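Local coordinates for glucokinase (Leishmania braziliensis MHOM/BR/75/M2904, PDB 6EDI), which probably phosphorylates D-glucose at the expense of ATP, giving the glucose 6-phosphate that enters glycolysis, at residues Tyr163-Leu168 and Leu402-Phe407; Thr334-Met339 and Phe384-Phe390. All coordinates share one frame; numbering follows the deposited sequence.

Contact 1 of 2, residues Tyr163-Leu168 and Leu402-Phe407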
loop_
_atom_site.group_PDB
_atom_site.type_symbol
_atom_site.label_atom_id
_atom_site.label_comp_id
_atom_site.label_asym_id
_atom_site.label_seq_id
_atom_site.Cartn_x
_atom_site.Cartn_y
_atom_site.Cartn_z
ATOM N N TYR A 163 1.983 -13.979 2.020
ATOM C CA TYR A 163 1.865 -15.011 0.983
ATOM C C TYR A 163 1.448 -16.362 1.592
ATOM O O TYR A 163 0.769 -17.174 0.949
ATOM C CB TYR A 163 3.157 -15.142 0.165
ATOM C CG TYR A 163 3.297 -14.136 -0.951
ATOM C CD1 TYR A 163 2.424 -14.151 -2.034
ATOM C CD2 TYR A 163 4.315 -13.186 -0.940
ATOM C CE1 TYR A 163 2.539 -13.220 -3.062
ATOM C CE2 TYR A 163 4.447 -12.254 -1.971
ATOM C CZ TYR A 163 3.547 -12.282 -3.029
ATOM O OH TYR A 163 3.650 -11.366 -4.057
ATOM N N GLY A 164 1.856 -16.610 2.835
ATOM C CA GLY A 164 1.469 -17.831 3.513
ATOM C C GLY A 164 -0.025 -17.865 3.778
ATOM O O GLY A 164 -0.676 -18.903 3.632
ATOM N N VAL A 165 -0.569 -16.719 4.168
ATOM C CA VAL A 165 -2.002 -16.601 4.411
ATOM C C VAL A 165 -2.745 -16.893 3.127
ATOM O O VAL A 165 -3.735 -17.632 3.125
ATOM C CB VAL A 165 -2.371 -15.192 4.865
ATOM C CG1 VAL A 165 -3.874 -15.074 5.063
ATOM C CG2 VAL A 165 -1.621 -14.852 6.152
ATOM N N LEU A 166 -2.259 -16.308 2.033
ATOM C CA LEU A 166 -2.875 -16.525 0.728
ATOM C C LEU A 166 -2.789 -18.002 0.360
ATOM O O LEU A 166 -3.749 -18.585 -0.137
ATOM C CB LEU A 166 -2.164 -15.699 -0.336
ATOM C CG LEU A 166 -2.629 -16.001 -1.758
ATOM C CD1 LEU A 166 -4.093 -15.625 -1.911
ATOM C CD2 LEU A 166 -1.775 -15.249 -2.752
ATOM N N ALA A 167 -1.631 -18.602 0.615
ATOM C CA ALA A 167 -1.426 -20.010 0.301
ATOM C C ALA A 167 -2.454 -20.863 1.035
ATOM O O ALA A 167 -3.084 -21.740 0.439
ATOM C CB ALA A 167 -0.026 -20.432 0.646
ATOM N N LEU A 168 -2.618 -20.603 2.326
ATOM C CA LEU A 168 -3.588 -21.337 3.133
ATOM C C LEU A 168 -4.999 -21.147 2.599
ATOM O O LEU A 168 -5.806 -22.085 2.574
ATOM C CB LEU A 168 -3.529 -20.886 4.590
ATOM C CG LEU A 168 -2.265 -21.214 5.385
ATOM C CD1 LEU A 168 -2.217 -20.436 6.696
ATOM C CD2 LEU A 168 -2.217 -22.706 5.642
ATOM N N LEU A 402 5.590 -21.363 3.833
ATOM C CA LEU A 402 4.410 -21.434 2.975
ATOM C C LEU A 402 4.316 -20.240 2.028
ATOM O O LEU A 402 3.902 -20.379 0.870
ATOM C CB LEU A 402 3.142 -21.523 3.821
ATOM C CG LEU A 402 2.861 -22.853 4.494
ATOM C CD1 LEU A 402 1.708 -22.714 5.473
ATOM C CD2 LEU A 402 2.538 -23.881 3.428
ATOM N N GLY A 403 4.702 -19.070 2.526
ATOM C CA GLY A 403 4.636 -17.853 1.737
ATOM C C GLY A 403 5.559 -17.871 0.545
ATOM O O GLY A 403 5.308 -17.195 -0.466
ATOM N N CYS A 404 6.638 -18.644 0.658
ATOM C CA CYS A 404 7.514 -18.817 -0.479
ATOM C C CYS A 404 6.744 -19.549 -1.581
ATOM O O CYS A 404 6.920 -19.254 -2.762
ATOM C CB CYS A 404 8.800 -19.552 -0.082
ATOM S SG CYS A 404 9.952 -18.550 0.915
ATOM N N LEU A 405 5.860 -20.472 -1.192
ATOM C CA LEU A 405 4.965 -21.104 -2.161
ATOM C C LEU A 405 3.928 -20.103 -2.675
ATOM O O LEU A 405 3.635 -20.040 -3.884
ATOM C CB LEU A 405 4.265 -22.330 -1.551
ATOM C CG LEU A 405 3.273 -23.116 -2.429
ATOM C CD1 LEU A 405 3.335 -24.615 -2.161
ATOM C CD2 LEU A 405 1.845 -22.626 -2.232
ATOM N N GLY A 406 3.364 -19.328 -1.747
ATOM C CA GLY A 406 2.331 -18.372 -2.086
ATOM C C GLY A 406 2.835 -17.416 -3.149
ATOM O O GLY A 406 2.135 -17.134 -4.116
ATOM N N PHE A 407 4.064 -16.947 -2.970
ATOM C CA PHE A 407 4.727 -16.110 -3.945
ATOM C C PHE A 407 4.734 -16.772 -5.318
ATOM O O PHE A 407 4.250 -16.199 -6.294
ATOM C CB PHE A 407 6.156 -15.825 -3.514
ATOM C CG PHE A 407 6.985 -15.187 -4.591
ATOM C CD1 PHE A 407 6.885 -13.818 -4.836
ATOM C CD2 PHE A 407 7.838 -15.951 -5.376
ATOM C CE1 PHE A 407 7.645 -13.217 -5.830
ATOM C CE2 PHE A 407 8.601 -15.361 -6.378
ATOM C CZ PHE A 407 8.509 -13.995 -6.601
#

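Contact 2 of 2, residues Thr334-Met339 and Phe384-Phe390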
loop_
_atom_site.group_PDB
_atom_site.type_symbol
_atom_site.label_atom_id
_atom_site.label_comp_id
_atom_site.label_asym_id
_atom_site.label_seq_id
_atom_site.Cartn_x
_atom_site.Cartn_y
_atom_site.Cartn_z
ATOM N N THR A 334 -4.901 -0.721 13.380
ATOM C CA THR A 334 -5.712 -1.281 12.292
ATOM C C THR A 334 -6.846 -0.363 11.852
ATOM O O THR A 334 -7.339 -0.482 10.739
ATOM C CB THR A 334 -6.307 -2.657 12.621
ATOM O OG1 THR A 334 -7.281 -2.531 13.668
ATOM C CG2 THR A 334 -5.216 -3.637 13.032
ATOM N N ALA A 335 -7.297 0.542 12.710
ATOM C CA ALA A 335 -8.319 1.477 12.242
ATOM C C ALA A 335 -7.720 2.344 11.142
ATOM O O ALA A 335 -8.366 2.624 10.113
ATOM C CB ALA A 335 -8.835 2.339 13.395
ATOM N N GLU A 336 -6.480 2.778 11.358
ATOM C CA GLU A 336 -5.754 3.530 10.331
ATOM C C GLU A 336 -5.476 2.715 9.058
ATOM O O GLU A 336 -5.653 3.213 7.948
ATOM C CB GLU A 336 -4.441 4.108 10.885
ATOM C CG GLU A 336 -4.594 5.107 12.042
ATOM C CD GLU A 336 -5.700 6.141 11.848
ATOM O OE1 GLU A 336 -5.987 6.571 10.705
ATOM O OE2 GLU A 336 -6.289 6.548 12.868
ATOM N N THR A 337 -5.041 1.467 9.202
ATOM C CA THR A 337 -4.706 0.676 8.014
ATOM C C THR A 337 -5.964 0.291 7.243
ATOM O O THR A 337 -5.962 0.255 6.006
ATOM C CB THR A 337 -3.850 -0.572 8.358
ATOM O OG1 THR A 337 -4.594 -1.469 9.197
ATOM C CG2 THR A 337 -2.570 -0.145 9.080
ATOM N N THR A 338 -7.048 0.046 7.984
ATOM C CA THR A 338 -8.326 -0.328 7.401
ATOM C C THR A 338 -8.868 0.843 6.600
ATOM O O THR A 338 -9.370 0.674 5.479
ATOM C CB THR A 338 -9.334 -0.744 8.482
ATOM O OG1 THR A 338 -8.830 -1.903 9.175
ATOM C CG2 THR A 338 -10.693 -1.056 7.887
ATOM N N MET A 339 -8.780 2.044 7.159
ATOM C CA MET A 339 -9.181 3.205 6.373
ATOM C C MET A 339 -8.288 3.420 5.137
ATOM O O MET A 339 -8.795 3.654 4.054
ATOM C CB MET A 339 -9.225 4.469 7.246
ATOM C CG MET A 339 -9.732 5.703 6.486
ATOM S SD MET A 339 -11.445 5.547 5.965
ATOM C CE MET A 339 -11.268 5.713 4.196
ATOM N N PHE A 384 -16.846 3.228 7.056
ATOM C CA PHE A 384 -15.858 2.634 6.151
ATOM C C PHE A 384 -15.205 1.395 6.746
ATOM O O PHE A 384 -14.996 0.394 6.055
ATOM C CB PHE A 384 -14.743 3.642 5.835
ATOM C CG PHE A 384 -15.069 4.604 4.720
ATOM C CD1 PHE A 384 -15.255 4.147 3.422
ATOM C CD2 PHE A 384 -15.140 5.969 4.961
ATOM C CE1 PHE A 384 -15.538 5.046 2.379
ATOM C CE2 PHE A 384 -15.420 6.859 3.932
ATOM C CZ PHE A 384 -15.614 6.403 2.648
ATOM N N LEU A 385 -14.858 1.483 8.025
ATOM C CA LEU A 385 -14.025 0.459 8.669
ATOM C C LEU A 385 -14.809 -0.828 8.959
ATOM O O LEU A 385 -14.253 -1.931 8.917
ATOM C CB LEU A 385 -13.365 1.023 9.936
ATOM C CG LEU A 385 -12.319 2.141 9.768
ATOM C CD1 LEU A 385 -12.893 3.468 9.292
ATOM C CD2 LEU A 385 -11.587 2.374 11.060
ATOM N N SER A 386 -16.105 -0.690 9.234
ATOM C CA SER A 386 -16.945 -1.848 9.551
ATOM C C SER A 386 -17.215 -2.732 8.329
ATOM O O SER A 386 -17.821 -3.797 8.450
ATOM C CB SER A 386 -18.267 -1.387 10.165
ATOM O OG SER A 386 -18.917 -0.477 9.304
ATOM N N ARG A 387 -16.759 -2.295 7.159
ATOM C CA ARG A 387 -16.879 -3.115 5.950
ATOM C C ARG A 387 -15.963 -4.327 6.009
ATOM O O ARG A 387 -16.193 -5.323 5.318
ATOM C CB ARG A 387 -16.546 -2.299 4.703
ATOM C CG ARG A 387 -17.440 -1.082 4.498
ATOM C CD ARG A 387 -16.982 -0.309 3.276
ATOM N NE ARG A 387 -17.821 0.857 2.984
ATOM C CZ ARG A 387 -17.676 1.620 1.909
ATOM N NH1 ARG A 387 -16.735 1.326 1.025
ATOM N NH2 ARG A 387 -18.472 2.670 1.714
ATOM N N THR A 388 -14.927 -4.229 6.841
ATOM C CA THR A 388 -13.829 -5.198 6.859
ATOM C C THR A 388 -14.037 -6.359 7.833
ATOM O O THR A 388 -14.373 -6.158 9.001
ATOM C CB THR A 388 -12.481 -4.480 7.159
ATOM O OG1 THR A 388 -12.231 -3.505 6.136
ATOM C CG2 THR A 388 -11.323 -5.475 7.203
ATOM N N THR A 389 -13.829 -7.576 7.334
ATOM C CA THR A 389 -13.884 -8.789 8.135
ATOM C C THR A 389 -12.527 -8.978 8.805
ATOM O O THR A 389 -11.501 -8.983 8.120
ATOM C CB THR A 389 -14.211 -10.000 7.231
ATOM O OG1 THR A 389 -15.533 -9.846 6.701
ATOM C CG2 THR A 389 -14.116 -11.316 7.989
ATOM N N PHE A 390 -12.510 -9.107 10.137
ATOM C CA PHE A 390 -11.257 -9.316 10.870
ATOM C C PHE A 390 -11.075 -10.772 11.241
ATOM O O PHE A 390 -12.034 -11.442 11.635
ATOM C CB PHE A 390 -11.184 -8.471 12.142
ATOM C CG PHE A 390 -10.648 -7.079 11.921
ATOM C CD1 PHE A 390 -11.272 -6.208 11.036
ATOM C CD2 PHE A 390 -9.531 -6.640 12.611
ATOM C CE1 PHE A 390 -10.779 -4.925 10.844
ATOM C CE2 PHE A 390 -9.034 -5.372 12.438
ATOM C CZ PHE A 390 -9.649 -4.506 11.547
#

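Contact 1 of 2, residues Tyr163-Leu168 and Leu402-Phe407
Leu402 meets Leu168 at one end of this helix crossing: Leu402 CD1 lies 3.9 Å from Leu168 CD2, the two side chains running at about a right angle, with Val16 of strand 16-20 against both. At Gly403 the backbones themselves touch, its CA only 3.2 Å from Gly164 N. The carbonyl of the same glycine, while accepting the helical bond from Phe407 N, also presses on the other helix, Gly403 O being 3.0 Å from Tyr163 CB. Leu405 swings its CD2 branch to within 4.1 Å of Ala167 CB. Gly406 offers bare backbone, and its C is 3.5 Å from Tyr163 CD1. Phe407 makes two contacts with Tyr163. Its CA sits over the Tyr163 ring, 3.7 Å from the centroid, in a CH-pi contact, and its own ring turns an edge to that face, T-shaped with planes at 89°. Tyr163 can lie along this backbone because its CG is anti to the carbonyl carbon (chi1 -83°), and its OH is hydrogen-bonded to Val230 N. Beyond, Phe407 packs on Ala153 and Leu155 of strand 152-156 and on Val224 of the second subunit. With axes 6.9 Å apart at 76°, this is a glycine-mediated close crossing of the two helices that follow sheet strands of the two domains, as in the interdomain hinge of the ASKHA (actin-like ATPase) fold.

Contact 2 of 2, residues Thr334-Met339 and Phe384-Phe390
Leu385 reaches the helix with its CD2 methyl, which settles 3.6 Å from Ala335 CB and also rests on the Ala335 carbonyl. Beside it, Thr338 points CG2 into the turn, 3.7 Å from Leu385 CA and 3.4 Å from Thr388 OG1, with the Thr338 and Thr388 side chains sliding past each other in opposite directions. Phe390 comes in edge-on: CE2 is 3.6 Å from Thr334 OG1 and CZ is 3.6 Å from Thr338 OG1, both oxygens near the plane of the ring. At the far end Met339 bends at chi2 and chi3 to carry its thioether to Phe384. The methyl CE lies over one face, 4.1 Å from the Phe384 centroid, while SD approaches the ring obliquely.

Thr334 and Thr338 bond to carbonyls of their own helix. Thr338 OG1, anti to its carbonyl carbon at chi1 -62°, donates to Thr334 O at 2.6 Å, on the opposite face of that carbonyl from Thr338 N; two donors thus grip one oxygen. Thr334 OG1 bonds to Ile331 O and Thr388 OG1 to Pro343 O. Farther out, Met378 of helix 377-382 backs Met339, Phe384 and Leu385, and Leu373 and Trp182 meet Phe390. Here a Met-aromatic pair and a mixed seam of methyls, threonine hydroxyls and a ring edge join helix 317-341 to the turn leading into strand 389-393, as a helix packs on the mixed sheet of an alpha/beta ASKHA domain.

Both contacts are buried, but contact 1 lies deeper, its centre about 10 Å from the centre of the chain against about 18 Å for that of contact 2. Their centres are about 23 Å apart and they do not touch. Helix 399-409 is the next element after strand 389-393, so this passage supplies one side of each contact. Contact 1 lies against the first sheet, with Tyr163 bonded to Val230 of the second, and lets helices meet through glycine backbone; contact 2 stays within the second sheet's surroundings and relies on longer side chains, methionine, leucine and phenylalanine, with helix threonines bonded within their helix. Each also reaches the second subunit, through Phe407 in contact 1 and Met339 in contact 2.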